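Local coordinates for penicillin-binding protein 2B (Streptococcus pneumoniae, PDB 2WAD), which probably forms peptide cross-links between glycan strands of cell-wall peptidoglycan, as a transpeptidase of the elongasome, which makes peripheral peptidoglycan, at residues A[238-244]-A[258-263]. Numbering follows the deposited sequence.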
loop_
_atom_site.group_PDB
_atom_site.type_symbol
_atom_site.label_atom_id
_atom_site.label_comp_id
_atom_site.label_asym_id
_atom_site.label_seq_id
_atom_site.Cartn_x
_atom_site.Cartn_y
_atom_site.Cartn_z
ATOM N N SER A 238 8.556 11.556 -6.639
ATOM C CA SER A 238 9.399 11.840 -7.795
ATOM C C SER A 238 10.367 12.985 -7.508
ATOM O O SER A 238 9.996 13.975 -6.890
ATOM C CB SER A 238 8.541 12.217 -8.998
ATOM O OG SER A 238 8.086 13.550 -8.867
ATOM N N SER A 239 11.608 12.845 -7.962
ATOM C CA SER A 239 12.627 13.875 -7.805
ATOM C C SER A 239 12.336 15.065 -8.713
ATOM O O SER A 239 11.612 14.952 -9.700
ATOM C CB SER A 239 13.980 13.295 -8.208
ATOM O OG SER A 239 13.981 13.018 -9.603
ATOM N N GLU A 240 12.921 16.207 -8.372
ATOM C CA GLU A 240 12.840 17.428 -9.184
ATOM C C GLU A 240 13.427 17.234 -10.583
ATOM O O GLU A 240 12.910 17.759 -11.570
ATOM C CB GLU A 240 13.593 18.544 -8.466
ATOM C CG GLU A 240 13.680 19.859 -9.215
ATOM C CD GLU A 240 14.288 20.937 -8.341
ATOM O OE1 GLU A 240 15.337 20.676 -7.706
ATOM O OE2 GLU A 240 13.704 22.041 -8.278
ATOM N N LYS A 241 14.516 16.475 -10.628
ATOM C CA LYS A 241 15.187 16.039 -11.847
ATOM C C LYS A 241 14.283 15.209 -12.763
ATOM O O LYS A 241 14.141 15.530 -13.945
ATOM C CB LYS A 241 16.422 15.217 -11.459
ATOM C CG LYS A 241 17.401 14.915 -12.583
ATOM C CD LYS A 241 18.409 16.049 -12.767
ATOM C CE LYS A 241 19.575 15.603 -13.635
ATOM N NZ LYS A 241 20.013 16.700 -14.539
ATOM N N ALA A 242 13.684 14.146 -12.221
ATOM C CA ALA A 242 12.838 13.241 -12.999
ATOM C C ALA A 242 11.372 13.665 -12.977
ATOM O O ALA A 242 10.489 12.828 -12.787
ATOM C CB ALA A 242 12.980 11.800 -12.499
ATOM N N GLY A 243 11.127 14.954 -13.190
ATOM C CA GLY A 243 9.814 15.574 -13.029
ATOM C C GLY A 243 8.624 14.681 -12.732
ATOM O O GLY A 243 8.525 14.067 -11.660
ATOM N N LEU A 244 7.693 14.627 -13.679
ATOM C CA LEU A 244 6.556 13.725 -13.552
ATOM C C LEU A 244 6.956 12.355 -14.068
ATOM O O LEU A 244 7.888 12.234 -14.860
ATOM C CB LEU A 244 5.355 14.237 -14.345
ATOM C CG LEU A 244 4.657 15.514 -13.876
ATOM C CD1 LEU A 244 3.351 15.690 -14.631
ATOM C CD2 LEU A 244 4.415 15.505 -12.377
ATOM N N SER A 258 2.117 21.039 -13.313
ATOM C CA SER A 258 3.238 21.352 -14.191
ATOM C C SER A 258 4.083 20.094 -14.404
ATOM O O SER A 258 3.839 19.053 -13.786
ATOM C CB SER A 258 4.080 22.476 -13.582
ATOM O OG SER A 258 5.340 22.588 -14.215
ATOM N N LEU A 259 5.080 20.201 -15.277
ATOM C CA LEU A 259 5.815 19.043 -15.776
ATOM C C LEU A 259 7.004 18.681 -14.889
ATOM O O LEU A 259 7.502 17.555 -14.939
ATOM C CB LEU A 259 6.260 19.318 -17.220
ATOM C CG LEU A 259 6.733 18.254 -18.218
ATOM C CD1 LEU A 259 6.013 16.919 -18.093
ATOM C CD2 LEU A 259 6.573 18.821 -19.626
ATOM N N ASN A 260 7.450 19.634 -14.075
ATOM C CA ASN A 260 8.563 19.425 -13.150
ATOM C C ASN A 260 8.111 19.174 -11.708
ATOM O O ASN A 260 8.926 19.151 -10.776
ATOM C CB ASN A 260 9.490 20.638 -13.177
ATOM C CG ASN A 260 8.775 21.914 -12.784
ATOM O OD1 ASN A 260 7.557 22.037 -12.944
ATOM N ND2 ASN A 260 9.533 22.874 -12.262
ATOM N N ASP A 261 6.807 18.987 -11.538
ATOM C CA ASP A 261 6.204 18.737 -10.231
ATOM C C ASP A 261 6.718 17.478 -9.551
ATOM O O ASP A 261 6.955 16.460 -10.195
ATOM C CB ASP A 261 4.683 18.637 -10.351
ATOM C CG ASP A 261 4.027 19.987 -10.565
ATOM O OD1 ASP A 261 4.735 21.018 -10.553
ATOM O OD2 ASP A 261 2.790 20.016 -10.735
ATOM N N ARG A 262 6.882 17.557 -8.238
ATOM C CA ARG A 262 7.217 16.372 -7.465
ATOM C C ARG A 262 5.986 15.740 -6.834
ATOM O O ARG A 262 5.286 16.364 -6.041
ATOM C CB ARG A 262 8.319 16.680 -6.461
ATOM C CG ARG A 262 9.583 17.066 -7.192
ATOM C CD ARG A 262 10.768 17.035 -6.279
ATOM N NE ARG A 262 10.844 18.280 -5.531
ATOM C CZ ARG A 262 11.655 18.460 -4.497
ATOM N NH1 ARG A 262 12.436 17.462 -4.106
ATOM N NH2 ARG A 262 11.680 19.623 -3.855
ATOM N N VAL A 263 5.732 14.497 -7.230
ATOM C CA VAL A 263 4.503 13.797 -6.911
ATOM C C VAL A 263 4.792 12.437 -6.255
ATOM O O VAL A 263 5.903 11.902 -6.354
ATOM C CB VAL A 263 3.633 13.621 -8.177
ATOM C CG1 VAL A 263 3.485 14.961 -8.899
ATOM C CG2 VAL A 263 4.243 12.586 -9.112
#
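Ser238 grips Val263 with both its backbone and its side chain. Its N donates to Val263 O at 2.7 Å, nearly head-on to the carbonyl, while its OG accepts from Val263 N at 3.0 Å with an N-H...O angle of 164°. With chi1 at 77°, OG sits between the backbone N and carbonyl carbon of Ser238 and turns back into its own loop, where it donates to Gly243 O (2.9 Å). One hydroxyl thus works as donor and acceptor at once, tying Ser238 to Gly243 while holding Val263 N across the contact. Ser239 OG accepts from Ala242 N, an ST motif within the same loop. Further along, Leu244 N reaches Leu259 O at 3.2 Å, a bent bond whose donor lies 32° off the carbonyl plane; a CA-H...O contact from Gly243 CA meets the same oxygen. Beside these polar links, Leu244 CD2 packs against Val263 CG1 (3.6 Å), the two side chains crossing at about a right angle, and Tyr252 of helix 249-255 touches both. Arg262 lays its methylenes along Ser238 O, and Glu240 CB lies over one face of the Arg262 guanidinium. Glu240 OE2 is hydrogen-bonded to Thr191 OG1, and Arg262 NH1 weakly to Trp221 O. Within the dimerisation-domain region, the loops flanking helix 249-255 are therefore hydrogen-bonded through backbone groups and a single serine hydroxyl, supplemented by side-chain packing, with no salt bridge between them.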